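Local coordinates for phosphotransferase system, HPr-related proteins (PDB 3LE5), which probably serves as the general, non-sugar-specific phosphocarrier of the phosphoenolpyruvate-dependent sugar phosphotransferase system, at residues 33-38 with 51-56. Sequence-based numbering, arbitrary orientation.
Sequences IWVEKD and MSLGVS
L53 lies against V35 and K37 where the chain leaving helix 47-52 passes the end of strand 32-36 and the residue after it, in this HPr-type open-faced beta-sandwich. Its CD1 methyl meets V35 CG1 at 3.5 Å, tighter than usual for two carbons, and also lies 3.3 Å from V35 O. The other methyl, L53 CD2, reaches K37 CB more loosely at 4.2 Å. V35 brings CG1 to this spot by holding it opposite the backbone N (chi1 -170°). K37 takes the same first torsion, bends at chi2 (-149°) and runs over the turn that follows the helix: CD passes 3.3 Å from L53 O and touches V55 CG2, the side chains of K37 and V55 pointing in opposite directions. G54, with its positive phi (56°), turns the chain out of the helix, and K37 NZ lies 3.6 Å from both L53 O and G54 O. A water accepts from K37 NZ at 3.0 Å and donates a weak hydrogen bond to G54 O at 3.4 Å. Shortening K37 to an alanine would probably uncover V55 CG2, break this water bridge and leave the two carbonyls without their nearby positive charge. V42 packs on both V35 and L53. V55 packs on I8 of the second subunit and makes backbone hydrogen bonds to that subunit. K37 also touches V61 of strand 60-66, and its NZ gives a weak hydrogen bond to N59 OD1.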
loop_
_atom_site.group_PDB
_atom_site.type_symbol
_atom_site.label_atom_id
_atom_site.label_comp_id
_atom_site.label_asym_id
_atom_site.label_seq_id
_atom_site.Cartn_x
_atom_site.Cartn_y
_atom_site.Cartn_z
ATOM N N ILE A 33 -5.303 -4.363 -16.687
ATOM C CA ILE A 33 -4.841 -5.535 -15.962
ATOM C C ILE A 33 -5.771 -5.804 -14.779
ATOM O O ILE A 33 -6.369 -4.875 -14.228
ATOM C CB ILE A 33 -3.375 -5.359 -15.498
ATOM C CG1 ILE A 33 -2.537 -4.741 -16.617
ATOM C CG2 ILE A 33 -2.772 -6.689 -15.069
ATOM C CD1 ILE A 33 -1.071 -4.634 -16.293
ATOM N N TRP A 34 -5.912 -7.080 -14.419
ATOM C CA TRP A 34 -6.750 -7.496 -13.291
ATOM C C TRP A 34 -6.041 -8.502 -12.400
ATOM O O TRP A 34 -5.194 -9.267 -12.860
ATOM C CB TRP A 34 -8.043 -8.153 -13.771
ATOM C CG TRP A 34 -8.809 -7.365 -14.763
ATOM C CD1 TRP A 34 -9.811 -6.471 -14.506
ATOM C CD2 TRP A 34 -8.656 -7.403 -16.189
ATOM N NE1 TRP A 34 -10.285 -5.947 -15.684
ATOM C CE2 TRP A 34 -9.593 -6.502 -16.733
ATOM C CE3 TRP A 34 -7.815 -8.111 -17.060
ATOM C CZ2 TRP A 34 -9.713 -6.290 -18.116
ATOM C CZ3 TRP A 34 -7.934 -7.899 -18.429
ATOM C CH2 TRP A 34 -8.876 -6.997 -18.943
ATOM N N VAL A 35 -6.413 -8.509 -11.124
ATOM C CA VAL A 35 -5.936 -9.526 -10.198
ATOM C C VAL A 35 -7.116 -10.179 -9.483
ATOM O O VAL A 35 -7.880 -9.521 -8.778
ATOM C CB VAL A 35 -4.935 -8.967 -9.173
ATOM C CG1 VAL A 35 -4.296 -10.108 -8.399
ATOM C CG2 VAL A 35 -3.866 -8.144 -9.870
ATOM N N GLU A 36 -7.252 -11.483 -9.682
ATOM C CA GLU A 36 -8.395 -12.226 -9.202
ATOM C C GLU A 36 -7.925 -13.231 -8.160
ATOM O O GLU A 36 -7.121 -14.114 -8.450
ATOM C CB GLU A 36 -9.060 -12.930 -10.388
ATOM C CG GLU A 36 -10.328 -13.709 -10.078
ATOM C CD GLU A 36 -10.853 -14.458 -11.301
ATOM O OE1 GLU A 36 -10.699 -13.931 -12.427
ATOM O OE2 GLU A 36 -11.411 -15.571 -11.139
ATOM N N LYS A 37 -8.405 -13.078 -6.932
ATOM C CA LYS A 37 -8.102 -14.045 -5.887
ATOM C C LYS A 37 -9.385 -14.592 -5.293
ATOM O O LYS A 37 -10.098 -13.874 -4.594
ATOM C CB LYS A 37 -7.257 -13.423 -4.775
ATOM C CG LYS A 37 -6.817 -14.444 -3.747
ATOM C CD LYS A 37 -6.680 -13.833 -2.375
ATOM C CE LYS A 37 -6.772 -14.903 -1.304
ATOM N NZ LYS A 37 -6.810 -14.312 0.059
ATOM N N ASP A 38 -9.670 -15.862 -5.572
ATOM C CA ASP A 38 -10.871 -16.527 -5.063
ATOM C C ASP A 38 -12.131 -15.831 -5.566
ATOM O O ASP A 38 -13.034 -15.508 -4.784
ATOM C CB ASP A 38 -10.865 -16.579 -3.529
ATOM N N MET A 51 -4.309 -4.233 -2.073
ATOM C CA MET A 51 -4.263 -4.309 -0.619
ATOM C C MET A 51 -5.496 -4.998 -0.078
ATOM O O MET A 51 -5.442 -5.657 0.959
ATOM C CB MET A 51 -4.142 -2.914 -0.011
ATOM C CG MET A 51 -2.844 -2.206 -0.357
ATOM N N SER A 52 -6.606 -4.845 -0.795
ATOM C CA SER A 52 -7.888 -5.402 -0.373
ATOM C C SER A 52 -8.025 -6.897 -0.675
ATOM O O SER A 52 -8.802 -7.596 -0.022
ATOM C CB SER A 52 -9.040 -4.638 -1.028
ATOM O OG SER A 52 -9.299 -5.127 -2.333
ATOM N N LEU A 53 -7.276 -7.383 -1.665
ATOM C CA LEU A 53 -7.305 -8.801 -2.028
ATOM C C LEU A 53 -6.778 -9.667 -0.893
ATOM O O LEU A 53 -6.945 -10.889 -0.899
ATOM C CB LEU A 53 -6.503 -9.061 -3.308
ATOM C CG LEU A 53 -7.234 -8.774 -4.618
ATOM C CD1 LEU A 53 -6.393 -9.215 -5.797
ATOM C CD2 LEU A 53 -8.572 -9.482 -4.619
ATOM N N GLY A 54 -6.142 -9.020 0.078
ATOM C CA GLY A 54 -5.639 -9.706 1.253
ATOM C C GLY A 54 -4.699 -10.826 0.879
ATOM O O GLY A 54 -4.671 -11.876 1.524
ATOM N N VAL A 55 -3.929 -10.596 -0.175
ATOM C CA VAL A 55 -3.028 -11.615 -0.675
ATOM C C VAL A 55 -1.795 -11.722 0.206
ATOM O O VAL A 55 -1.095 -10.740 0.455
ATOM C CB VAL A 55 -2.631 -11.363 -2.129
ATOM C CG1 VAL A 55 -1.693 -12.451 -2.605
ATOM C CG2 VAL A 55 -3.875 -11.311 -2.998
ATOM N N SER A 56 -1.560 -12.937 0.682
ATOM C CA SER A 56 -0.449 -13.233 1.565
ATOM C C SER A 56 0.487 -14.187 0.859
ATOM O O SER A 56 0.141 -14.768 -0.166
ATOM C CB SER A 56 -0.951 -13.899 2.849
ATOM O OG SER A 56 -2.214 -13.387 3.244
HETATM O O HOH W 1 -5.595 -14.915 2.747
#